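Local coordinates for general secretion pathway protein H (Vibrio cholerae, PDB 4DQ9), which forms part of the type II secretion pseudopilus tip complex, which is critical for recognising and binding secreted proteins such as toxins and proteases, at residues A[12-17]-A[151-156]; A[22-27]-A[115-120]; A[70-75]-A[129-134]. All blocks are in the same frame, centred on the assembly; numbering follows the deposited sequence.

All three contacts belong to the pseudopilin fold, in which helix 2-27 packs against two antiparallel sheets. Interactions 1 and 2 share that helix: residues 12-17 meet strand 151-154 of one sheet, and 22-27 meet the end of strand 115-117 of the other and the residues just after it. Their centres lie about 17 Å apart, yet Leu17 CD1 packs 4.1 Å from Val117 CG2. Interaction 3 joins strands 71-77 and 126-132 in the sheet of strand 151-154; its centre is about 14 Å from interaction 1 and 27 Å from interaction 2. In chain order the segments of interactions 2 and 3 alternate, both falling between those of interaction 1, so the contacts interlock distant parts of one domain.

Interaction 1. Residues A[12-17]-A[151-156]; sequences SFYQRL and LRLLAP
In the pseudopilin fold the long N-terminal helix lies against antiparallel sheet, and this contact joins the middle of helix 2-27 to the outermost strand 151-154 near the end of the chain. The two elements run nearly antiparallel, at 171°, with their axes 9.1 Å apart at the closest point, so the strand follows the line of the helix. No direct hydrogen bond links them; the contact rests on side chains one helical turn apart, Tyr14 and Leu17, set against Leu151 and Leu153.

Tyr14 carries the larger share. Its CG stands anti to the backbone N (chi1 178°), which sends the ring out toward the strand. Leu153 sits over one face of that ring: its CB lies 4.0 Å from the ring centroid and only 11° off the ring normal, a well-centred CH-pi contact. The CE1 corner reaches the strand backbone, 3.8 Å from Leu153 N, while the carbonyl O of Leu151 lies by the edge of the ring, near its plane. One turn further along, Leu17 also has CG anti to the backbone N, and its CD2 methyl meets Leu151 CG at 4.0 Å, the two side chains crossing obliquely.

Leu151 leans further on Leu18 and Asn21 of the same helix, and Leu153 on Ala10, so the alternate leucines of the strand rest along several helical turns. Backbone bonds from Arg152 to Thr144 and from Leu154 to Arg142 tie the strand to strand 141-145. At the margin a water accepts the N-H of Leu153, its O 2.8 Å from Leu153 N. The same water O lies 3.5 Å from Tyr14 OH, a weak link.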
loop_
_atom_site.group_PDB
_atom_site.type_symbol
_atom_site.label_atom_id
_atom_site.label_comp_id
_atom_site.label_asym_id
_atom_site.label_seq_id
_atom_site.Cartn_x
_atom_site.Cartn_y
_atom_site.Cartn_z
ATOM N N SER A 12 10.250 -22.466 -1.599
ATOM C CA SER A 12 8.972 -22.174 -0.892
ATOM C C SER A 12 8.570 -20.755 -1.269
ATOM O O SER A 12 7.357 -20.530 -1.622
ATOM C CB SER A 12 9.093 -22.303 0.608
ATOM O OG SER A 12 8.099 -21.581 1.349
ATOM N N PHE A 13 9.486 -19.789 -1.152
ATOM C CA PHE A 13 9.107 -18.419 -1.554
ATOM C C PHE A 13 8.648 -18.308 -3.014
ATOM O O PHE A 13 7.660 -17.615 -3.321
ATOM C CB PHE A 13 10.155 -17.406 -1.146
ATOM C CG PHE A 13 9.831 -16.012 -1.616
ATOM C CD1 PHE A 13 8.822 -15.349 -0.972
ATOM C CD2 PHE A 13 10.466 -15.404 -2.639
ATOM C CE1 PHE A 13 8.421 -14.064 -1.422
ATOM C CE2 PHE A 13 10.159 -14.078 -3.011
ATOM C CZ PHE A 13 9.131 -13.445 -2.406
ATOM N N TYR A 14 9.346 -18.964 -3.927
ATOM C CA TYR A 14 9.037 -18.955 -5.340
ATOM C C TYR A 14 7.633 -19.454 -5.539
ATOM O O TYR A 14 6.879 -18.823 -6.267
ATOM C CB TYR A 14 10.031 -19.779 -6.077
ATOM C CG TYR A 14 9.823 -19.917 -7.525
ATOM C CD1 TYR A 14 10.078 -18.834 -8.364
ATOM C CD2 TYR A 14 9.587 -21.186 -8.078
ATOM C CE1 TYR A 14 9.941 -18.975 -9.711
ATOM C CE2 TYR A 14 9.510 -21.343 -9.423
ATOM C CZ TYR A 14 9.645 -20.198 -10.224
ATOM O OH TYR A 14 9.589 -20.249 -11.600
ATOM N N GLN A 15 7.287 -20.558 -4.893
ATOM C CA GLN A 15 5.978 -21.196 -5.074
ATOM C C GLN A 15 4.906 -20.295 -4.560
ATOM O O GLN A 15 3.837 -20.175 -5.213
ATOM C CB GLN A 15 5.887 -22.496 -4.338
ATOM C CG GLN A 15 6.875 -23.529 -4.890
ATOM C CD GLN A 15 6.884 -24.861 -4.034
ATOM O OE1 GLN A 15 6.558 -24.883 -2.841
ATOM N NE2 GLN A 15 7.244 -25.985 -4.677
ATOM N N ARG A 16 5.212 -19.562 -3.466
ATOM C CA ARG A 16 4.200 -18.710 -2.869
ATOM C C ARG A 16 4.021 -17.441 -3.690
ATOM O O ARG A 16 2.877 -16.986 -3.870
ATOM C CB ARG A 16 4.569 -18.360 -1.419
ATOM C CG ARG A 16 4.462 -19.628 -0.556
ATOM C CD ARG A 16 5.408 -19.544 0.675
ATOM N NE ARG A 16 5.258 -20.755 1.524
ATOM C CZ ARG A 16 4.216 -20.901 2.303
ATOM N NH1 ARG A 16 3.329 -19.949 2.351
ATOM N NH2 ARG A 16 4.063 -21.969 3.105
ATOM N N LEU A 17 5.110 -16.888 -4.221
ATOM C CA LEU A 17 5.003 -15.705 -5.019
ATOM C C LEU A 17 4.187 -16.062 -6.327
ATOM O O LEU A 17 3.321 -15.271 -6.761
ATOM C CB LEU A 17 6.351 -15.225 -5.343
ATOM C CG LEU A 17 6.408 -14.001 -6.234
ATOM C CD1 LEU A 17 5.757 -12.791 -5.556
ATOM C CD2 LEU A 17 7.894 -13.735 -6.652
ATOM N N LEU A 151 9.378 -14.007 -13.423
ATOM C CA LEU A 151 9.758 -14.358 -12.069
ATOM C C LEU A 151 10.724 -15.497 -12.256
ATOM O O LEU A 151 10.416 -16.371 -13.099
ATOM C CB LEU A 151 8.528 -14.843 -11.307
ATOM C CG LEU A 151 7.547 -13.803 -10.675
ATOM C CD1 LEU A 151 7.819 -12.294 -11.037
ATOM C CD2 LEU A 151 6.127 -14.200 -10.930
ATOM N N ARG A 152 11.811 -15.532 -11.502
ATOM C CA ARG A 152 12.888 -16.540 -11.691
ATOM C C ARG A 152 13.346 -17.035 -10.335
ATOM O O ARG A 152 13.440 -16.244 -9.399
ATOM C CB ARG A 152 14.116 -15.921 -12.358
ATOM C CG ARG A 152 14.033 -15.661 -13.809
ATOM C CD ARG A 152 14.707 -16.779 -14.586
ATOM N NE ARG A 152 16.100 -16.544 -14.924
ATOM C CZ ARG A 152 16.829 -17.419 -15.603
ATOM N NH1 ARG A 152 16.265 -18.560 -15.978
ATOM N NH2 ARG A 152 18.098 -17.168 -15.911
ATOM N N LEU A 153 13.684 -18.304 -10.242
ATOM C CA LEU A 153 14.349 -18.882 -9.104
ATOM C C LEU A 153 15.795 -19.143 -9.582
ATOM O O LEU A 153 15.976 -19.801 -10.617
ATOM C CB LEU A 153 13.723 -20.197 -8.773
ATOM C CG LEU A 153 14.443 -20.997 -7.688
ATOM C CD1 LEU A 153 14.449 -20.370 -6.313
ATOM C CD2 LEU A 153 13.677 -22.260 -7.689
ATOM N N LEU A 154 16.754 -18.572 -8.888
ATOM C CA LEU A 154 18.179 -18.688 -9.328
ATOM C C LEU A 154 18.990 -19.347 -8.215
ATOM O O LEU A 154 18.916 -19.009 -7.039
ATOM C CB LEU A 154 18.782 -17.353 -9.697
ATOM C CG LEU A 154 18.040 -16.555 -10.763
ATOM C CD1 LEU A 154 18.156 -15.079 -10.533
ATOM C CD2 LEU A 154 18.537 -16.837 -12.112
ATOM N N ALA A 155 19.805 -20.324 -8.661
ATOM C CA ALA A 155 20.832 -20.913 -7.834
ATOM C C ALA A 155 22.037 -20.036 -7.531
ATOM O O ALA A 155 22.263 -19.037 -8.151
ATOM C CB ALA A 155 21.317 -22.236 -8.555
ATOM N N PRO A 156 22.792 -20.393 -6.508
ATOM C CA PRO A 156 23.963 -19.611 -6.125
ATOM C C PRO A 156 24.863 -19.519 -7.344
ATOM O O PRO A 156 24.887 -20.433 -8.200
ATOM C CB PRO A 156 24.596 -20.428 -5.027
ATOM C CG PRO A 156 23.475 -21.160 -4.444
ATOM C CD PRO A 156 22.438 -21.360 -5.474
HETATM O O HOH W 1 12.915 -19.762 -12.551
#

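Interaction 2. Residues A[22-27]-A[115-120]; sequences EEAILS and LFVLSS
Ala24, Ser119 and Ile25 account for most of the surface buried where the last turn of helix 2-27 meets the chain leaving strand 115-117. The contact belongs to the pseudopilin fold, in which the end of the long N-terminal helix packs here at the edge of the sheet containing strands 31-36 and 115-117. Ala24 has the largest share. Its methyl group points at the other segment and fits against two successive carbonyls, with CB 3.4 Å from Leu118 O and 3.6 Å from Val117 O. On the same methyl, Val117 contributes CG1 from 4.3 Å, a looser apolar contact. So small a side chain lets the backbones come close: the CA atoms of Ala24 and Ser119 are 4.5 Å apart.

Ser119 meets the helix through its carbon atoms, its CA lying 3.6 Å from Ala24 O and its CB also beside that carbonyl. Ile25 passes alongside rather than facing the partner: its CA lies 3.8 Å from Ser119 O, and CG1 is a little further from the same oxygen.

No hydrogen bond passes directly between the segments. A water lies between them, 2.7 Å from Ile25 O and 2.8 Å from Ser119 O, placed to donate to either; it has more acceptors in reach than protons to give. The end of the helix is tied within itself: Glu23 O accepts both the N-H and the hydroxyl of Ser27, with OG above the carbonyl plane.

Beyond the two segments, Val117 packs on Leu17, Leu20 and Asn21 of the helix, and Phe116, Leu118 and Ser119 touch a second subunit. The contact thus sets the C-terminal end of helix 2-27 against the turn that follows strand 115-117, the outermost strand of its sheet within the chain, next to strand 31-36.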
loop_
_atom_site.group_PDB
_atom_site.type_symbol
_atom_site.label_atom_id
_atom_site.label_comp_id
_atom_site.label_asym_id
_atom_site.label_seq_id
_atom_site.Cartn_x
_atom_site.Cartn_y
_atom_site.Cartn_z
ATOM N N GLU A 22 -0.697 -15.549 -9.660
ATOM C CA GLU A 22 -1.839 -16.279 -10.234
ATOM C C GLU A 22 -3.179 -15.879 -9.605
ATOM O O GLU A 22 -4.103 -15.607 -10.328
ATOM C CB GLU A 22 -1.549 -17.761 -10.039
ATOM C CG GLU A 22 -2.586 -18.780 -10.534
ATOM C CD GLU A 22 -2.086 -20.209 -10.363
ATOM O OE1 GLU A 22 -1.256 -20.534 -9.482
ATOM O OE2 GLU A 22 -2.612 -21.061 -11.052
ATOM N N GLU A 23 -3.206 -15.700 -8.271
ATOM C CA GLU A 23 -4.408 -15.343 -7.558
ATOM C C GLU A 23 -4.832 -13.959 -7.995
ATOM O O GLU A 23 -6.035 -13.704 -8.231
ATOM C CB GLU A 23 -4.258 -15.416 -6.063
ATOM C CG GLU A 23 -5.566 -15.447 -5.363
ATOM C CD GLU A 23 -6.325 -16.719 -5.500
ATOM O OE1 GLU A 23 -5.825 -17.846 -5.849
ATOM O OE2 GLU A 23 -7.464 -16.610 -5.170
ATOM N N ALA A 24 -3.871 -13.036 -8.077
ATOM C CA ALA A 24 -4.154 -11.632 -8.448
ATOM C C ALA A 24 -4.813 -11.629 -9.837
ATOM O O ALA A 24 -5.836 -10.961 -10.072
ATOM C CB ALA A 24 -2.866 -10.745 -8.431
ATOM N N ILE A 25 -4.232 -12.358 -10.767
ATOM C CA ILE A 25 -4.686 -12.344 -12.179
ATOM C C ILE A 25 -6.105 -12.953 -12.263
ATOM O O ILE A 25 -7.009 -12.294 -12.843
ATOM C CB ILE A 25 -3.635 -13.052 -13.083
ATOM C CG1 ILE A 25 -2.390 -12.151 -13.259
ATOM C CG2 ILE A 25 -4.334 -13.394 -14.506
ATOM C CD1 ILE A 25 -1.139 -12.923 -13.630
ATOM N N LEU A 26 -6.340 -14.098 -11.609
ATOM C CA LEU A 26 -7.604 -14.827 -11.659
ATOM C C LEU A 26 -8.707 -14.054 -10.930
ATOM O O LEU A 26 -9.855 -14.031 -11.409
ATOM C CB LEU A 26 -7.469 -16.218 -11.051
ATOM C CG LEU A 26 -6.710 -17.331 -11.806
ATOM C CD1 LEU A 26 -6.297 -18.400 -10.846
ATOM C CD2 LEU A 26 -7.556 -17.862 -12.921
ATOM N N SER A 27 -8.373 -13.373 -9.814
ATOM C CA SER A 27 -9.408 -12.826 -8.891
ATOM C C SER A 27 -9.658 -11.379 -9.107
ATOM O O SER A 27 -10.675 -10.827 -8.588
ATOM C CB SER A 27 -9.018 -13.023 -7.410
ATOM O OG SER A 27 -7.934 -12.192 -7.038
ATOM N N LEU A 115 6.552 -5.450 -1.703
ATOM C CA LEU A 115 6.312 -6.081 -3.010
ATOM C C LEU A 115 4.860 -6.107 -3.364
ATOM O O LEU A 115 4.093 -6.781 -2.661
ATOM C CB LEU A 115 6.938 -7.495 -3.102
ATOM C CG LEU A 115 8.352 -7.743 -2.593
ATOM C CD1 LEU A 115 8.707 -9.241 -2.817
ATOM C CD2 LEU A 115 9.283 -6.796 -3.341
ATOM N N PHE A 116 4.444 -5.379 -4.397
ATOM C CA PHE A 116 3.108 -5.409 -4.859
ATOM C C PHE A 116 2.915 -6.454 -5.913
ATOM O O PHE A 116 3.745 -6.598 -6.838
ATOM C CB PHE A 116 2.633 -4.033 -5.333
ATOM C CG PHE A 116 2.856 -2.949 -4.321
ATOM C CD1 PHE A 116 1.952 -2.822 -3.250
ATOM C CD2 PHE A 116 3.886 -2.052 -4.415
ATOM C CE1 PHE A 116 2.153 -1.785 -2.316
ATOM C CE2 PHE A 116 4.126 -1.072 -3.372
ATOM C CZ PHE A 116 3.171 -0.943 -2.366
ATOM N N VAL A 117 1.803 -7.155 -5.801
ATOM C CA VAL A 117 1.456 -8.266 -6.689
ATOM C C VAL A 117 0.056 -7.916 -7.191
ATOM O O VAL A 117 -0.952 -8.334 -6.586
ATOM C CB VAL A 117 1.555 -9.612 -6.002
ATOM C CG1 VAL A 117 1.163 -10.831 -6.988
ATOM C CG2 VAL A 117 2.950 -9.812 -5.401
ATOM N N LEU A 118 0.042 -7.118 -8.260
ATOM C CA LEU A 118 -1.186 -6.462 -8.677
ATOM C C LEU A 118 -2.053 -7.363 -9.640
ATOM O O LEU A 118 -1.553 -8.256 -10.323
ATOM C CB LEU A 118 -0.887 -5.166 -9.357
ATOM C CG LEU A 118 0.026 -4.146 -8.632
ATOM C CD1 LEU A 118 0.248 -2.888 -9.425
ATOM C CD2 LEU A 118 -0.525 -3.904 -7.286
ATOM N N SER A 119 -3.345 -7.032 -9.706
ATOM C CA SER A 119 -4.305 -7.707 -10.547
ATOM C C SER A 119 -3.977 -7.690 -12.029
ATOM O O SER A 119 -4.408 -8.572 -12.780
ATOM C CB SER A 119 -5.739 -7.231 -10.334
ATOM O OG SER A 119 -5.758 -5.869 -10.646
ATOM N N SER A 120 -3.162 -6.706 -12.425
ATOM C CA SER A 120 -2.715 -6.582 -13.814
ATOM C C SER A 120 -1.687 -7.632 -14.158
ATOM O O SER A 120 -1.287 -7.737 -15.307
ATOM C CB SER A 120 -1.983 -5.236 -13.969
ATOM O OG SER A 120 -0.822 -5.192 -13.113
HETATM O O HOH W 2 -6.997 -9.558 -13.048
#

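Interaction 3. Residues A[70-75]-A[129-134]; sequences GLQLDF and SIFPKG
Gln72 and Phe131 form the centre of this antiparallel ladder, which pairs strands 71-77 and 126-132 in the second antiparallel sheet of the pseudopilin fold. Gln72 N gives a 2.8 Å bond to Phe131 O, nearly along the C=O axis, and Phe131 N returns one to Gln72 O at 3.0 Å. Phe131 has CG in the crowded position between N and the carbonyl carbon (chi1 53°), which lays its ring back over the neighbouring strand. Gln72 CB lies over a face of that ring, 3.4 Å from Phe131 CE2, the side chains crossing obliquely, and Asp74 CB meets the edge in plane. The bent Gln72 chain brings NE2 within 3.7 Å of Lys133 CG.

Asp74 and Ser129 make the next hydrogen-bonded pair, and Lys133 N closes the other end with a nearly straight bond to Gly70 O. On the sheet face bearing Leu73 and Ile130, Leu73 CB lies 4.2 Å from Ile130 CG1; Leu71 packs on helix 2-27.

Asp74 OD1 accepts from the N-H groups of Phe75 and Lys84. Five N-H...O bonds join the backbone groups facing each other, while the buried carboxylate, held by two N-H donors, is probably stabilised in its charged form.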
loop_
_atom_site.group_PDB
_atom_site.type_symbol
_atom_site.label_atom_id
_atom_site.label_comp_id
_atom_site.label_asym_id
_atom_site.label_seq_id
_atom_site.Cartn_x
_atom_site.Cartn_y
_atom_site.Cartn_z
ATOM N N GLY A 70 19.656 -20.200 11.572
ATOM C CA GLY A 70 20.821 -20.521 10.759
ATOM C C GLY A 70 20.722 -19.946 9.375
ATOM O O GLY A 70 21.764 -19.896 8.716
ATOM N N LEU A 71 19.505 -19.566 8.907
ATOM C CA LEU A 71 19.347 -18.871 7.652
ATOM C C LEU A 71 19.106 -17.386 7.844
ATOM O O LEU A 71 18.576 -16.979 8.894
ATOM C CB LEU A 71 18.151 -19.424 6.823
ATOM C CG LEU A 71 18.367 -20.843 6.432
ATOM C CD1 LEU A 71 17.083 -21.352 5.823
ATOM C CD2 LEU A 71 19.485 -20.919 5.385
ATOM N N GLN A 72 19.488 -16.622 6.828
ATOM C CA GLN A 72 19.287 -15.160 6.743
ATOM C C GLN A 72 18.503 -14.916 5.463
ATOM O O GLN A 72 18.588 -15.709 4.492
ATOM C CB GLN A 72 20.578 -14.383 6.624
ATOM C CG GLN A 72 21.595 -14.580 7.784
ATOM C CD GLN A 72 21.208 -13.841 8.965
ATOM O OE1 GLN A 72 20.021 -13.674 9.239
ATOM N NE2 GLN A 72 22.191 -13.346 9.712
ATOM N N LEU A 73 17.820 -13.784 5.445
ATOM C CA LEU A 73 17.357 -13.319 4.178
ATOM C C LEU A 73 17.691 -11.811 3.962
ATOM O O LEU A 73 17.952 -11.045 4.909
ATOM C CB LEU A 73 15.940 -13.550 3.896
ATOM C CG LEU A 73 14.890 -13.064 4.845
ATOM C CD1 LEU A 73 14.601 -11.621 4.679
ATOM C CD2 LEU A 73 13.605 -13.769 4.500
ATOM N N ASP A 74 17.649 -11.429 2.708
ATOM C CA ASP A 74 17.894 -10.048 2.299
ATOM C C ASP A 74 17.208 -9.719 1.002
ATOM O O ASP A 74 16.741 -10.651 0.315
ATOM C CB ASP A 74 19.391 -9.819 2.199
ATOM C CG ASP A 74 19.798 -8.365 2.422
ATOM O OD1 ASP A 74 18.942 -7.410 2.491
ATOM O OD2 ASP A 74 21.056 -8.144 2.648
ATOM N N PHE A 75 17.057 -8.455 0.673
ATOM C CA PHE A 75 16.336 -8.143 -0.548
ATOM C C PHE A 75 16.863 -6.780 -1.113
ATOM O O PHE A 75 17.407 -5.947 -0.353
ATOM C CB PHE A 75 14.816 -8.138 -0.433
ATOM C CG PHE A 75 14.202 -6.965 0.255
ATOM C CD1 PHE A 75 14.289 -6.829 1.649
ATOM C CD2 PHE A 75 13.480 -6.034 -0.475
ATOM C CE1 PHE A 75 13.724 -5.751 2.336
ATOM C CE2 PHE A 75 12.906 -4.909 0.184
ATOM C CZ PHE A 75 13.059 -4.763 1.611
ATOM N N SER A 129 17.086 -12.872 -1.503
ATOM C CA SER A 129 18.008 -13.991 -1.389
ATOM C C SER A 129 17.990 -14.558 -0.007
ATOM O O SER A 129 17.685 -13.876 1.003
ATOM C CB SER A 129 19.354 -13.553 -1.792
ATOM O OG SER A 129 19.935 -12.884 -0.815
ATOM N N ILE A 130 18.292 -15.845 0.037
ATOM C CA ILE A 130 18.184 -16.689 1.283
ATOM C C ILE A 130 19.470 -17.468 1.344
ATOM O O ILE A 130 19.832 -18.147 0.405
ATOM C CB ILE A 130 16.963 -17.601 1.306
ATOM C CG1 ILE A 130 15.601 -16.809 1.243
ATOM C CG2 ILE A 130 16.895 -18.580 2.614
ATOM C CD1 ILE A 130 14.327 -17.619 0.942
ATOM N N PHE A 131 20.076 -17.443 2.474
ATOM C CA PHE A 131 21.432 -17.906 2.614
ATOM C C PHE A 131 21.858 -18.183 4.049
ATOM O O PHE A 131 21.309 -17.683 4.984
ATOM C CB PHE A 131 22.406 -16.930 2.005
ATOM C CG PHE A 131 22.228 -15.530 2.518
ATOM C CD1 PHE A 131 21.264 -14.706 1.975
ATOM C CD2 PHE A 131 22.966 -15.033 3.599
ATOM C CE1 PHE A 131 21.081 -13.417 2.388
ATOM C CE2 PHE A 131 22.788 -13.716 4.064
ATOM C CZ PHE A 131 21.810 -12.906 3.512
ATOM N N PRO A 132 22.870 -19.035 4.208
ATOM C CA PRO A 132 23.256 -19.398 5.540
ATOM C C PRO A 132 23.877 -18.187 6.274
ATOM O O PRO A 132 24.676 -17.341 5.717
ATOM C CB PRO A 132 24.343 -20.449 5.325
ATOM C CG PRO A 132 23.982 -21.035 4.054
ATOM C CD PRO A 132 23.515 -19.896 3.216
ATOM N N LYS A 133 23.586 -18.161 7.577
ATOM C CA LYS A 133 24.230 -17.148 8.516
ATOM C C LYS A 133 25.752 -17.233 8.384
ATOM O O LYS A 133 26.286 -18.305 8.350
ATOM C CB LYS A 133 23.768 -17.300 9.961
ATOM C CG LYS A 133 24.196 -16.260 10.915
ATOM C CD LYS A 133 23.646 -16.530 12.357
ATOM C CE LYS A 133 22.193 -16.787 12.440
ATOM N NZ LYS A 133 21.852 -17.356 13.788
ATOM N N GLY A 134 26.421 -16.088 8.234
ATOM C CA GLY A 134 27.926 -16.030 8.097
ATOM C C GLY A 134 28.303 -15.644 6.678
ATOM O O GLY A 134 29.438 -15.222 6.394
HETATM O O HOH W 3 24.857 -20.900 8.995
#